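Local coordinates for endosialidase (Enterobacteria phage phi92, PDB 4HIZ), which hydrolyses alpha-2,8- and alpha-2,9-linked polymers of sialic acid as the endosialidase of bacteriophage phi92, at residues A[131-136]-A[160-165]; A[135-140]-A[144-149]. All coordinates share one frame; numbering follows the deposited sequence.

Interaction 1 of 2, residues A[131-136]-A[160-165]; sequences WLTPIH and AVIETR
The loop after strand 130-131, which carries the glycan-pocket residue His136, packs on strand 157-166 of the catalytic beta-propeller domain, Thr133 and His136 lying against Ile162 and Thr164. The loop approaches one side of the strand at two points. At the first, Thr133 and Ile162 reach toward each other tip to tip, with CG2 of Thr133 4.0 Å from CD1 of Ile162. A threonine suits the spot because its branches divide the work: with chi1 at 57°, OG1 is hydrogen-bonded to Val114 N of strand 113-119, in another sheet, while the methyl, beside its own backbone N, turns to the isoleucine. At the second, the side chains of His136 and Thr164 cross at about a right angle. NE2 of His136 stands 3.7 Å from both OG1 and CG2 of Thr164, and OG1 lies near the ring plane, at its edge. A water joins the pair, 2.9 Å from His136 NE2 and in the imidazole plane, and it donates to Thr164 OG1 at 2.7 Å. The other ring nitrogen, ND1, accepts from Asp138 N. Glu163 points its side chain to the far side of the strand, where its OE1 forms a salt bridge with Arg165 NH2 at 2.8 Å. The acid oxygen lies in the guanidinium plane, and Arg165 NE and NH1 are taken by Met170 O and Thr290 O, so charge is paired away from the loop. Across the contact itself there is no direct hydrogen bond: van der Waals contacts and one bridging water link loop to strand, and the water probably helps to hold the NE2 edge of the pocket histidine.

Interaction 2 of 2, residues A[135-140]-A[144-149]; sequences IHPDYT and VNYHCM. With FRU (beta-D-fructofuranose), chain G; EDO (1,2-ethanediol), chain P.
The imidazole of His136 is held between two residues of strand 144-154: Val144 CG2 sits over the centre of one face, a CH-pi contact of 3.7 Å to the centroid, and Tyr146 OH lies above the rim of the opposite face. At the ring's edge, Asp138 N donates in plane to ND1 at 2.9 Å. The Tyr146 ring in turn has CD2 of His136 3.4 Å above one face, toward the rim, with the two planes inclined at 39°, while the fructose O4 comes to its edge. The Tyr139 ring meets Asn145 CB edgewise, and the asparagine amide stands nearly perpendicular to it.

Asparagine suits position 145 because both ends of its amide are used. With CG anti to its own backbone N (chi1 -165°), OD1 reaches back to accept from His136 N at 2.9 Å, the donor tilted 26° from the carbonyl plane, and takes a second, weak bond from Tyr146 N. ND2 is bonded to Val109 O and Leu112 O. The chain reverses in a type I turn from His136 to Tyr139, closed by Tyr139 N to His136 O. Val144 O, buried without a conventional partner, faces Tyr139 CA at 3.3 Å in a CA-H...O contact.

The turn and the strand both approach the sugar: Asp138 OD2 accepts from fructose O1 at 2.8 Å, and Tyr146 OH lies 2.6 Å from fructose O4, within hydrogen-bonding distance, with Glu176 adding a further bond. Val144 and Tyr146 on opposite faces, with the in-plane bond at ND1, should restrict the imidazole's tilt and rotation, and the group presents a polar and aromatic surface to the bound fructose.

Both interactions start from the same loop, sharing Ile135 and His136, and end on neighbouring antiparallel strands of one propeller sheet. Interaction 1 is wholly buried and small, relying on van der Waals packing and water; interaction 2 is larger, only partly buried, and uses aromatic faces and direct hydrogen bonds where the loop opens onto the sugar. The strands tie the two together: Arg165 N is probably bonded to Asn145 O, and Glu163 OE1 probably to His147 ND1 at 2.8 Å. Tyr146 belongs to both settings, since Ile162 CG2 packs against its ring. Ile135 also packs on Asp579 of the second subunit, so the shared loop borders the subunit interface.

Interaction 1 of 2, residues A[131-136]-A[160-165]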
loop_
_atom_site.group_PDB
_atom_site.type_symbol
_atom_site.label_atom_id
_atom_site.label_comp_id
_atom_site.label_asym_id
_atom_site.label_seq_id
_atom_site.Cartn_x
_atom_site.Cartn_y
_atom_site.Cartn_z
ATOM N N TRP A 131 -16.761 0.417 -5.725
ATOM C CA TRP A 131 -17.756 1.200 -6.464
ATOM C C TRP A 131 -19.013 0.360 -6.632
ATOM O O TRP A 131 -18.963 -0.789 -7.106
ATOM C CB TRP A 131 -17.213 1.606 -7.827
ATOM C CG TRP A 131 -16.044 2.583 -7.737
ATOM C CD1 TRP A 131 -15.746 3.439 -6.701
ATOM C CD2 TRP A 131 -15.022 2.766 -8.721
ATOM N NE1 TRP A 131 -14.577 4.157 -6.997
ATOM C CE2 TRP A 131 -14.137 3.772 -8.242
ATOM C CE3 TRP A 131 -14.782 2.191 -9.981
ATOM C CZ2 TRP A 131 -13.008 4.176 -8.956
ATOM C CZ3 TRP A 131 -13.652 2.618 -10.714
ATOM C CH2 TRP A 131 -12.782 3.587 -10.187
ATOM N N LEU A 132 -20.145 0.951 -6.256
ATOM C CA LEU A 132 -21.441 0.270 -6.339
ATOM C C LEU A 132 -22.184 0.726 -7.581
ATOM O O LEU A 132 -22.904 -0.063 -8.187
ATOM C CB LEU A 132 -22.288 0.619 -5.119
ATOM C CG LEU A 132 -21.626 0.135 -3.816
ATOM C CD1 LEU A 132 -22.362 0.792 -2.627
ATOM C CD2 LEU A 132 -21.604 -1.417 -3.701
ATOM N N THR A 133 -22.059 2.002 -7.945
ATOM C CA THR A 133 -22.599 2.460 -9.225
ATOM C C THR A 133 -21.440 2.673 -10.184
ATOM O O THR A 133 -20.364 3.110 -9.762
ATOM C CB THR A 133 -23.393 3.802 -9.079
ATOM O OG1 THR A 133 -22.562 4.831 -8.494
ATOM C CG2 THR A 133 -24.564 3.617 -8.136
ATOM N N PRO A 134 -21.640 2.384 -11.473
ATOM C CA PRO A 134 -20.622 2.779 -12.455
ATOM C C PRO A 134 -20.807 4.263 -12.746
ATOM O O PRO A 134 -21.781 4.855 -12.253
ATOM C CB PRO A 134 -21.043 2.015 -13.702
ATOM C CG PRO A 134 -22.561 2.027 -13.602
ATOM C CD PRO A 134 -22.871 1.882 -12.112
ATOM N N ILE A 135 -19.895 4.868 -13.498
ATOM C CA ILE A 135 -20.193 6.196 -14.027
ATOM C C ILE A 135 -21.464 6.046 -14.876
ATOM O O ILE A 135 -21.627 5.029 -15.562
ATOM C CB ILE A 135 -19.025 6.736 -14.877
ATOM C CG1 ILE A 135 -17.761 6.869 -14.010
ATOM C CG2 ILE A 135 -19.408 8.080 -15.520
ATOM C CD1 ILE A 135 -17.954 7.833 -12.825
ATOM N N HIS A 136 -22.378 7.038 -14.818
ATOM C CA HIS A 136 -23.649 6.924 -15.510
ATOM C C HIS A 136 -23.409 6.675 -17.001
ATOM O O HIS A 136 -22.554 7.323 -17.614
ATOM C CB HIS A 136 -24.403 8.247 -15.327
ATOM C CG HIS A 136 -25.852 8.164 -15.667
ATOM N ND1 HIS A 136 -26.304 8.034 -16.967
ATOM C CD2 HIS A 136 -26.949 8.186 -14.874
ATOM C CE1 HIS A 136 -27.624 7.963 -16.957
ATOM N NE2 HIS A 136 -28.040 8.069 -15.705
ATOM N N ALA A 160 -31.492 0.961 -2.268
ATOM C CA ALA A 160 -30.859 2.268 -2.336
ATOM C C ALA A 160 -31.693 3.170 -3.245
ATOM O O ALA A 160 -32.207 2.707 -4.277
ATOM C CB ALA A 160 -29.419 2.144 -2.880
ATOM N N VAL A 161 -31.810 4.455 -2.902
ATOM C CA VAL A 161 -32.410 5.366 -3.857
ATOM C C VAL A 161 -31.236 5.986 -4.607
ATOM O O VAL A 161 -30.508 6.831 -4.062
ATOM C CB VAL A 161 -33.269 6.478 -3.209
ATOM C CG1 VAL A 161 -33.868 7.401 -4.310
ATOM C CG2 VAL A 161 -34.388 5.845 -2.382
ATOM N N ILE A 162 -31.046 5.515 -5.834
ATOM C CA ILE A 162 -29.961 5.981 -6.673
ATOM C C ILE A 162 -30.499 7.097 -7.541
ATOM O O ILE A 162 -31.406 6.906 -8.374
ATOM C CB ILE A 162 -29.390 4.857 -7.546
ATOM C CG1 ILE A 162 -28.801 3.750 -6.655
ATOM C CG2 ILE A 162 -28.356 5.430 -8.504
ATOM C CD1 ILE A 162 -27.669 4.229 -5.674
ATOM N N GLU A 163 -29.987 8.286 -7.292
ATOM C CA GLU A 163 -30.447 9.493 -7.959
ATOM C C GLU A 163 -29.624 9.763 -9.202
ATOM O O GLU A 163 -28.421 9.486 -9.233
ATOM C CB GLU A 163 -30.269 10.671 -7.001
ATOM C CG GLU A 163 -31.213 10.611 -5.778
ATOM C CD GLU A 163 -31.020 11.764 -4.827
ATOM O OE1 GLU A 163 -29.949 12.445 -4.892
ATOM O OE2 GLU A 163 -31.923 11.971 -3.980
ATOM N N THR A 164 -30.254 10.374 -10.206
ATOM C CA THR A 164 -29.535 10.863 -11.377
ATOM C C THR A 164 -29.595 12.385 -11.314
ATOM O O THR A 164 -30.702 12.963 -11.281
ATOM C CB THR A 164 -30.198 10.367 -12.678
ATOM O OG1 THR A 164 -30.060 8.957 -12.783
ATOM C CG2 THR A 164 -29.550 10.991 -13.906
ATOM N N ARG A 165 -28.438 13.047 -11.260
ATOM C CA ARG A 165 -28.406 14.508 -11.072
ATOM C C ARG A 165 -27.602 15.154 -12.189
ATOM O O ARG A 165 -26.669 14.550 -12.744
ATOM C CB ARG A 165 -27.788 14.876 -9.700
ATOM C CG ARG A 165 -28.467 14.057 -8.531
ATOM C CD ARG A 165 -28.156 14.625 -7.115
ATOM N NE ARG A 165 -28.775 15.943 -6.930
ATOM C CZ ARG A 165 -29.801 16.188 -6.106
ATOM N NH1 ARG A 165 -30.298 17.427 -6.021
ATOM N NH2 ARG A 165 -30.307 15.216 -5.336
HETATM O O HOH W 1 -30.888 8.081 -15.159
#

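Interaction 2 of 2, residues A[135-140]-A[144-149]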
loop_
_atom_site.group_PDB
_atom_site.type_symbol
_atom_site.label_atom_id
_atom_site.label_comp_id
_atom_site.label_asym_id
_atom_site.label_seq_id
_atom_site.Cartn_x
_atom_site.Cartn_y
_atom_site.Cartn_z
ATOM N N ILE A 135 -19.895 4.868 -13.498
ATOM C CA ILE A 135 -20.193 6.196 -14.027
ATOM C C ILE A 135 -21.464 6.046 -14.876
ATOM O O ILE A 135 -21.627 5.029 -15.562
ATOM C CB ILE A 135 -19.025 6.736 -14.877
ATOM C CG1 ILE A 135 -17.761 6.869 -14.010
ATOM C CG2 ILE A 135 -19.408 8.080 -15.520
ATOM C CD1 ILE A 135 -17.954 7.833 -12.825
ATOM N N HIS A 136 -22.378 7.038 -14.818
ATOM C CA HIS A 136 -23.649 6.924 -15.510
ATOM C C HIS A 136 -23.409 6.675 -17.001
ATOM O O HIS A 136 -22.554 7.323 -17.614
ATOM C CB HIS A 136 -24.403 8.247 -15.327
ATOM C CG HIS A 136 -25.852 8.164 -15.667
ATOM N ND1 HIS A 136 -26.304 8.034 -16.967
ATOM C CD2 HIS A 136 -26.949 8.186 -14.874
ATOM C CE1 HIS A 136 -27.624 7.963 -16.957
ATOM N NE2 HIS A 136 -28.040 8.069 -15.705
ATOM N N PRO A 137 -24.165 5.750 -17.601
ATOM C CA PRO A 137 -23.901 5.411 -19.004
ATOM C C PRO A 137 -24.149 6.586 -19.931
ATOM O O PRO A 137 -23.559 6.633 -21.001
ATOM C CB PRO A 137 -24.892 4.274 -19.289
ATOM C CG PRO A 137 -25.926 4.380 -18.240
ATOM C CD PRO A 137 -25.211 4.905 -17.012
ATOM N N ASP A 138 -24.984 7.531 -19.516
ATOM C CA ASP A 138 -25.217 8.729 -20.308
ATOM C C ASP A 138 -24.491 9.976 -19.771
ATOM O O ASP A 138 -24.935 11.124 -19.993
ATOM C CB ASP A 138 -26.717 8.979 -20.359
ATOM C CG ASP A 138 -27.486 7.762 -20.863
ATOM O OD1 ASP A 138 -27.014 7.124 -21.827
ATOM O OD2 ASP A 138 -28.537 7.413 -20.281
ATOM N N TYR A 139 -23.380 9.769 -19.061
ATOM C CA TYR A 139 -22.628 10.873 -18.467
ATOM C C TYR A 139 -22.256 11.938 -19.492
ATOM O O TYR A 139 -22.448 13.142 -19.256
ATOM C CB TYR A 139 -21.342 10.275 -17.885
ATOM C CG TYR A 139 -20.457 11.222 -17.070
ATOM C CD1 TYR A 139 -20.679 11.382 -15.711
ATOM C CD2 TYR A 139 -19.400 11.924 -17.664
ATOM C CE1 TYR A 139 -19.896 12.220 -14.941
ATOM C CE2 TYR A 139 -18.564 12.777 -16.893
ATOM C CZ TYR A 139 -18.817 12.919 -15.533
ATOM O OH TYR A 139 -18.039 13.722 -14.734
ATOM N N THR A 140 -21.735 11.500 -20.638
ATOM C CA THR A 140 -21.346 12.454 -21.669
ATOM C C THR A 140 -22.530 12.986 -22.494
ATOM O O THR A 140 -22.685 14.211 -22.696
ATOM C CB THR A 140 -20.285 11.858 -22.587
ATOM O OG1 THR A 140 -19.124 11.566 -21.803
ATOM C CG2 THR A 140 -19.913 12.857 -23.675
ATOM N N VAL A 144 -25.219 13.937 -16.911
ATOM C CA VAL A 144 -25.778 13.581 -15.624
ATOM C C VAL A 144 -24.908 12.487 -14.991
ATOM O O VAL A 144 -24.119 11.818 -15.680
ATOM C CB VAL A 144 -27.205 12.973 -15.744
ATOM C CG1 VAL A 144 -28.191 14.063 -16.241
ATOM C CG2 VAL A 144 -27.230 11.753 -16.688
ATOM N N ASN A 145 -25.049 12.311 -13.687
ATOM C CA ASN A 145 -24.363 11.175 -13.032
ATOM C C ASN A 145 -25.110 10.775 -11.760
ATOM O O ASN A 145 -26.016 11.501 -11.295
ATOM C CB ASN A 145 -22.882 11.516 -12.739
ATOM C CG ASN A 145 -22.053 10.275 -12.408
ATOM O OD1 ASN A 145 -22.361 9.154 -12.834
ATOM N ND2 ASN A 145 -20.996 10.482 -11.659
ATOM N N TYR A 146 -24.713 9.649 -11.161
ATOM C CA TYR A 146 -25.435 9.124 -10.014
ATOM C C TYR A 146 -25.084 9.819 -8.685
ATOM O O TYR A 146 -24.087 10.553 -8.612
ATOM C CB TYR A 146 -25.171 7.644 -9.918
ATOM C CG TYR A 146 -25.734 6.807 -11.039
ATOM C CD1 TYR A 146 -27.117 6.818 -11.333
ATOM C CD2 TYR A 146 -24.899 5.970 -11.778
ATOM C CE1 TYR A 146 -27.639 6.000 -12.331
ATOM C CE2 TYR A 146 -25.411 5.140 -12.789
ATOM C CZ TYR A 146 -26.778 5.150 -13.047
ATOM O OH TYR A 146 -27.280 4.327 -14.037
ATOM N N HIS A 147 -25.896 9.572 -7.652
ATOM C CA HIS A 147 -25.745 10.201 -6.341
ATOM C C HIS A 147 -26.650 9.408 -5.386
ATOM O O HIS A 147 -27.669 8.861 -5.792
ATOM C CB HIS A 147 -26.255 11.656 -6.478
ATOM C CG HIS A 147 -26.171 12.484 -5.237
ATOM N ND1 HIS A 147 -27.202 12.583 -4.320
ATOM C CD2 HIS A 147 -25.205 13.337 -4.813
ATOM C CE1 HIS A 147 -26.855 13.431 -3.366
ATOM N NE2 HIS A 147 -25.647 13.901 -3.642
ATOM N N CYS A 148 -26.274 9.311 -4.116
ATOM C CA CYS A 148 -27.112 8.582 -3.182
ATOM C C CYS A 148 -26.886 9.045 -1.768
ATOM O O CYS A 148 -25.717 9.139 -1.323
ATOM C CB CYS A 148 -26.793 7.071 -3.282
ATOM S SG CYS A 148 -27.768 6.005 -2.146
ATOM N N MET A 149 -27.973 9.309 -1.049
ATOM C CA MET A 149 -27.934 9.533 0.394
ATOM C C MET A 149 -28.928 8.653 1.165
ATOM O O MET A 149 -29.121 8.845 2.373
ATOM C CB MET A 149 -28.147 11.018 0.733
ATOM C CG MET A 149 -26.956 11.900 0.280
ATOM S SD MET A 149 -27.307 13.608 0.686
ATOM C CE MET A 149 -25.709 14.327 0.255
HETATM C C1 FRU G . -30.871 4.947 -18.603
HETATM C C2 FRU G . -30.844 4.143 -17.381
HETATM C C3 FRU G . -30.817 4.686 -16.051
HETATM C C4 FRU G . -30.584 3.505 -15.193
HETATM C C5 FRU G . -29.757 2.638 -16.096
HETATM C C6 FRU G . -29.677 1.166 -15.716
HETATM O O1 FRU G . -29.497 5.260 -18.727
HETATM O O2 FRU G . -32.300 3.825 -17.350
HETATM O O3 FRU G . -31.897 5.570 -15.659
HETATM O O4 FRU G . -29.869 3.897 -13.979
HETATM O O5 FRU G . -30.315 2.790 -17.422
HETATM O O6 FRU G . -30.905 0.556 -15.962
HETATM C C1 EDO P . -23.189 15.688 -2.390
HETATM O O1 EDO P . -24.513 16.189 -2.589
HETATM C C2 EDO P . -22.306 16.291 -3.464
HETATM O O2 EDO P . -22.592 17.696 -3.447
#